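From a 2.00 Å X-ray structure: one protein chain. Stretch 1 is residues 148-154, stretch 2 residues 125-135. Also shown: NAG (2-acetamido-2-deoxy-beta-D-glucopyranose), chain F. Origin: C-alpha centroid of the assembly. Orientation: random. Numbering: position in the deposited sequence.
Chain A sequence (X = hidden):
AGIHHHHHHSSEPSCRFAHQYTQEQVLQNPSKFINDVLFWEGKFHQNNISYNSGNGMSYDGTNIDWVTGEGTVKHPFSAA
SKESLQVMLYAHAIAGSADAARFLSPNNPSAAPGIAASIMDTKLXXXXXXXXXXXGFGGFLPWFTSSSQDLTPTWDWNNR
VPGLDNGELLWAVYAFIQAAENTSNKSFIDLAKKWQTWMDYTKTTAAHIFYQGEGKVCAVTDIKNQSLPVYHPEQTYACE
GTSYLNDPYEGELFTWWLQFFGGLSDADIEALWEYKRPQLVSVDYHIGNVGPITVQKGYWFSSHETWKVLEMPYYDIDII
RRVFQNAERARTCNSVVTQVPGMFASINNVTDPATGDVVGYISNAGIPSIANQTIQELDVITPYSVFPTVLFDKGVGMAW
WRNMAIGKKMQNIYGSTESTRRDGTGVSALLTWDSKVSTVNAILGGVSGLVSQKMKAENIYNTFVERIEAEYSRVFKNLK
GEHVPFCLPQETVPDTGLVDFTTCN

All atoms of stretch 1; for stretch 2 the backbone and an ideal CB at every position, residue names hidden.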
# COMPACT_ATOMS: atom_id res chain seq x y z
N SER A 148 7.54 -10.50 19.58
CA SER A 148 8.64 -10.45 20.56
C SER A 148 9.66 -9.40 20.12
O SER A 148 9.57 -8.85 19.03
CB SER A 148 9.27 -11.81 20.75
OG SER A 148 8.29 -12.77 21.08
N GLN A 149 10.64 -9.12 20.99
CA GLN A 149 11.56 -7.99 20.80
C GLN A 149 12.38 -8.19 19.51
O GLN A 149 12.59 -7.25 18.75
CB GLN A 149 12.41 -7.79 22.06
CG GLN A 149 13.36 -6.60 22.00
CD GLN A 149 12.66 -5.27 21.84
OE1 GLN A 149 11.45 -5.13 22.05
NE2 GLN A 149 13.42 -4.27 21.43
N ASP A 150 12.85 -9.42 19.27
CA ASP A 150 13.58 -9.74 18.05
C ASP A 150 12.63 -10.36 17.02
O ASP A 150 11.84 -11.21 17.36
CB ASP A 150 14.74 -10.71 18.31
CG ASP A 150 15.93 -10.09 19.01
OD1 ASP A 150 15.89 -8.89 19.33
OD2 ASP A 150 16.93 -10.81 19.20
N LEU A 151 12.78 -9.93 15.76
CA LEU A 151 12.08 -10.53 14.63
C LEU A 151 12.56 -11.96 14.40
O LEU A 151 13.75 -12.27 14.52
CB LEU A 151 12.34 -9.71 13.37
CG LEU A 151 11.77 -8.29 13.33
CD1 LEU A 151 12.01 -7.65 11.98
CD2 LEU A 151 10.30 -8.28 13.69
N THR A 152 11.60 -12.80 14.02
CA THR A 152 11.83 -14.09 13.39
C THR A 152 11.01 -14.14 12.10
O THR A 152 9.95 -13.53 12.02
CB THR A 152 11.46 -15.25 14.32
OG1 THR A 152 10.09 -15.13 14.68
CG2 THR A 152 12.31 -15.27 15.58
N PRO A 153 11.44 -14.90 11.07
CA PRO A 153 10.55 -15.19 9.95
C PRO A 153 9.32 -15.93 10.49
O PRO A 153 9.42 -16.67 11.47
CB PRO A 153 11.40 -16.09 9.03
CG PRO A 153 12.84 -15.86 9.47
CD PRO A 153 12.77 -15.53 10.95
N THR A 154 8.16 -15.72 9.86
CA THR A 154 7.03 -16.62 10.12
C THR A 154 7.45 -18.00 9.61
O THR A 154 8.38 -18.11 8.81
CB THR A 154 5.74 -16.15 9.47
OG1 THR A 154 5.87 -16.23 8.05
CG2 THR A 154 5.35 -14.74 9.88
N UNK A 125 17.01 -0.34 14.76
CA UNK A 125 17.73 -1.22 15.69
C UNK A 125 17.25 -2.67 15.47
O UNK A 125 18.06 -3.58 15.36
CB UNK A 125 17.51 -0.78 17.14
N UNK A 126 15.93 -2.86 15.37
CA UNK A 126 15.32 -4.18 15.19
C UNK A 126 15.70 -4.78 13.84
O UNK A 126 16.04 -5.98 13.77
CB UNK A 126 13.80 -4.09 15.31
N UNK A 127 15.65 -3.97 12.77
CA UNK A 127 16.08 -4.38 11.43
C UNK A 127 17.51 -4.93 11.48
O UNK A 127 17.81 -5.95 10.86
CB UNK A 127 15.99 -3.21 10.45
N UNK A 128 18.39 -4.24 12.22
CA UNK A 128 19.82 -4.57 12.25
C UNK A 128 20.07 -5.85 13.07
O UNK A 128 20.92 -6.65 12.68
CB UNK A 128 20.62 -3.40 12.83
N UNK A 129 19.34 -6.05 14.17
CA UNK A 129 19.40 -7.30 14.96
C UNK A 129 18.93 -8.48 14.09
O UNK A 129 19.50 -9.58 14.15
CB UNK A 129 18.54 -7.19 16.22
N UNK A 130 17.90 -8.26 13.27
CA UNK A 130 17.39 -9.28 12.37
C UNK A 130 18.45 -9.66 11.33
O UNK A 130 18.65 -10.84 11.03
CB UNK A 130 16.11 -8.79 11.68
N UNK A 131 19.10 -8.65 10.75
CA UNK A 131 20.14 -8.86 9.75
C UNK A 131 21.29 -9.69 10.34
O UNK A 131 21.83 -10.58 9.68
CB UNK A 131 20.66 -7.52 9.23
N UNK A 132 21.67 -9.37 11.58
CA UNK A 132 22.75 -10.03 12.30
C UNK A 132 22.44 -11.52 12.50
O UNK A 132 23.29 -12.35 12.30
CB UNK A 132 22.98 -9.35 13.65
N UNK A 133 21.21 -11.82 12.94
CA UNK A 133 20.78 -13.20 13.23
C UNK A 133 20.49 -13.96 11.93
O UNK A 133 20.74 -15.17 11.86
CB UNK A 133 19.54 -13.20 14.13
N UNK A 134 19.95 -13.27 10.92
CA UNK A 134 19.54 -13.90 9.64
C UNK A 134 20.21 -13.18 8.47
O UNK A 134 19.54 -12.56 7.63
CB UNK A 134 18.02 -13.87 9.48
N UNK A 135 21.55 -13.25 8.36
CA UNK A 135 22.28 -12.51 7.32
C UNK A 135 21.96 -12.99 5.89
O UNK A 135 22.18 -12.24 4.94
CB UNK A 135 23.78 -12.63 7.57
C1 NAG F . 24.06 -7.10 7.71
C2 NAG F . 24.86 -5.81 7.78
C3 NAG F . 26.13 -5.97 6.96
C4 NAG F . 26.92 -7.19 7.40
C5 NAG F . 25.99 -8.39 7.36
C6 NAG F . 26.66 -9.70 7.77
C7 NAG F . 23.84 -3.59 7.86
C8 NAG F . 22.97 -2.63 7.11
N2 NAG F . 24.05 -4.74 7.26
O3 NAG F . 26.90 -4.78 7.11
O4 NAG F . 28.03 -7.41 6.52
O5 NAG F . 24.90 -8.11 8.22
O6 NAG F . 26.51 -9.81 9.19
O7 NAG F . 24.33 -3.30 8.93

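Positions 125 to 133 have helical backbone angles, so residues three or four apart share a face, and each ideal CB direction sorts those that meet stretch 1 from those that do not.

Position 125 has nothing of stretch 1 within 5.5 Å of its ideal CB, so the choice is wide; it is Gln 125.

At 126 the ideal CB points toward stretch 1, 4.8 Å from Gln 149 O and 5.1 Å from Leu 151 CG. A small or branched side chain, such as Ala, Val, Ser or Thr, would suit. Thr 126 (chi1 m) places CG2 3.7 Å from Leu 151 CG. Its O accepts from a water at 2.9 Å, and that water accepts from Leu 151 N at 2.9 Å, linking the two backbones.

Position 127 points away and 128 is out of reach, so stretch 1 constrains neither; they are Tyr 127 and Leu 128.

At 129 the ideal CB points toward stretch 1 and lies 4.4 Å from Asp 150 OD1. A carboxylate beside the carbonyl of Gln 149 asks for a donor, preferably cationic: Lys or Arg. Arg 129 meets both. Its NE donates to Asp 150 OD1 at 2.8 Å (151°), forming a salt bridge, and its NH2 donates to Gln 149 O at 2.9 Å (144°). Both acceptors lie near the guanidinium plane. A weak bond from NH2 to Thr 126 OG1, 3.1 Å, joins the group to its own helix.

At 130 CA-to-CB points sideways, yet the ideal CB is 4.2 Å from Leu 151 CB, favouring an apolar residue such as Leu, Met or Phe. Phe 130 (chi1 t) brings CD1 to 3.6 Å from Leu 151 CB, while Pro 153 CD approaches the ring edge, 4.0 Å from CE1.

Positions 131 and 132 are out of reach. A sugar near 131 suggests a glycosylated Asn, and Asn 131 ND2 is bonded to NAG C1 at 1.4 Å. Position 132, open to many polar residues, is Glu 132.

Position 133 points toward stretch 1 across a gap suited to a small polar group. Thr 133 OG1 lies 2.7 Å from a water that donates to Asp 150 OD2 at 2.9 Å.

Position 134 leaves helical angles (-126/65) but points toward stretch 1; with no atom of it within 5.5 Å of the ideal CB, a long or aromatic residue suits. Tyr 134 receives Pro 153 CD over one ring face, 3.9 Å from its centroid, a CH-pi contact.

Position 135, out of reach, is Pro 135.

Stretch 2 (125-135) QTYLRFNETYP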
# COMPACT_ATOMS: atom_id res chain seq x y z
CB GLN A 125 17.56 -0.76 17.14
CG GLN A 125 18.25 0.56 17.43
CD GLN A 125 18.07 1.03 18.85
OE1 GLN A 125 18.25 0.29 19.81
NE2 GLN A 125 17.73 2.30 19.01
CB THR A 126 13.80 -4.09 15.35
OG1 THR A 126 13.53 -3.47 16.61
CG2 THR A 126 13.14 -5.45 15.26
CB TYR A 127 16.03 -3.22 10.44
CG TYR A 127 14.71 -2.90 9.78
CD1 TYR A 127 13.50 -2.98 10.47
CD2 TYR A 127 14.67 -2.43 8.48
CE1 TYR A 127 12.30 -2.64 9.86
CE2 TYR A 127 13.48 -2.09 7.85
CZ TYR A 127 12.29 -2.20 8.55
OH TYR A 127 11.13 -1.86 7.92
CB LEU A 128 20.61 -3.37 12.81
CG LEU A 128 20.65 -2.11 11.93
CD1 LEU A 128 21.65 -1.10 12.46
CD2 LEU A 128 20.97 -2.42 10.48
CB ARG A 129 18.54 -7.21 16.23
CG ARG A 129 19.06 -6.26 17.29
CD ARG A 129 18.39 -6.47 18.65
NE ARG A 129 16.92 -6.43 18.61
CZ ARG A 129 16.18 -5.31 18.63
NH1 ARG A 129 16.77 -4.12 18.67
NH2 ARG A 129 14.86 -5.40 18.62
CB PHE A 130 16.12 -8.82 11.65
CG PHE A 130 15.57 -9.86 10.71
CD1 PHE A 130 14.88 -10.96 11.19
CD2 PHE A 130 15.77 -9.75 9.34
CE1 PHE A 130 14.39 -11.93 10.32
CE2 PHE A 130 15.28 -10.72 8.47
CZ PHE A 130 14.59 -11.80 8.96
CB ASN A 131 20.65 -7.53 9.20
CG ASN A 131 21.79 -7.70 8.23
OD1 ASN A 131 21.68 -8.41 7.24
ND2 ASN A 131 22.89 -7.02 8.53
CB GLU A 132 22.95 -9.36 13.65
CG GLU A 132 24.18 -9.84 14.38
CD GLU A 132 24.45 -9.04 15.64
OE1 GLU A 132 25.62 -9.01 16.08
OE2 GLU A 132 23.47 -8.45 16.18
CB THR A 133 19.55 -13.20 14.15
OG1 THR A 133 19.90 -12.47 15.33
CG2 THR A 133 19.10 -14.59 14.53
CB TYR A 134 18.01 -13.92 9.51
CG TYR A 134 17.27 -14.51 10.68
CD1 TYR A 134 17.02 -15.87 10.77
CD2 TYR A 134 16.82 -13.70 11.72
CE1 TYR A 134 16.34 -16.41 11.85
CE2 TYR A 134 16.13 -14.23 12.79
CZ TYR A 134 15.89 -15.59 12.86
OH TYR A 134 15.22 -16.10 13.93
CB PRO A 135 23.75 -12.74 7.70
CG PRO A 135 23.74 -14.07 8.43
CD PRO A 135 22.45 -14.02 9.23
O HOH W 1 15.10 -8.24 15.32
O HOH W 2 17.52 -12.06 16.61
O HOH W 3 15.68 -14.47 16.29
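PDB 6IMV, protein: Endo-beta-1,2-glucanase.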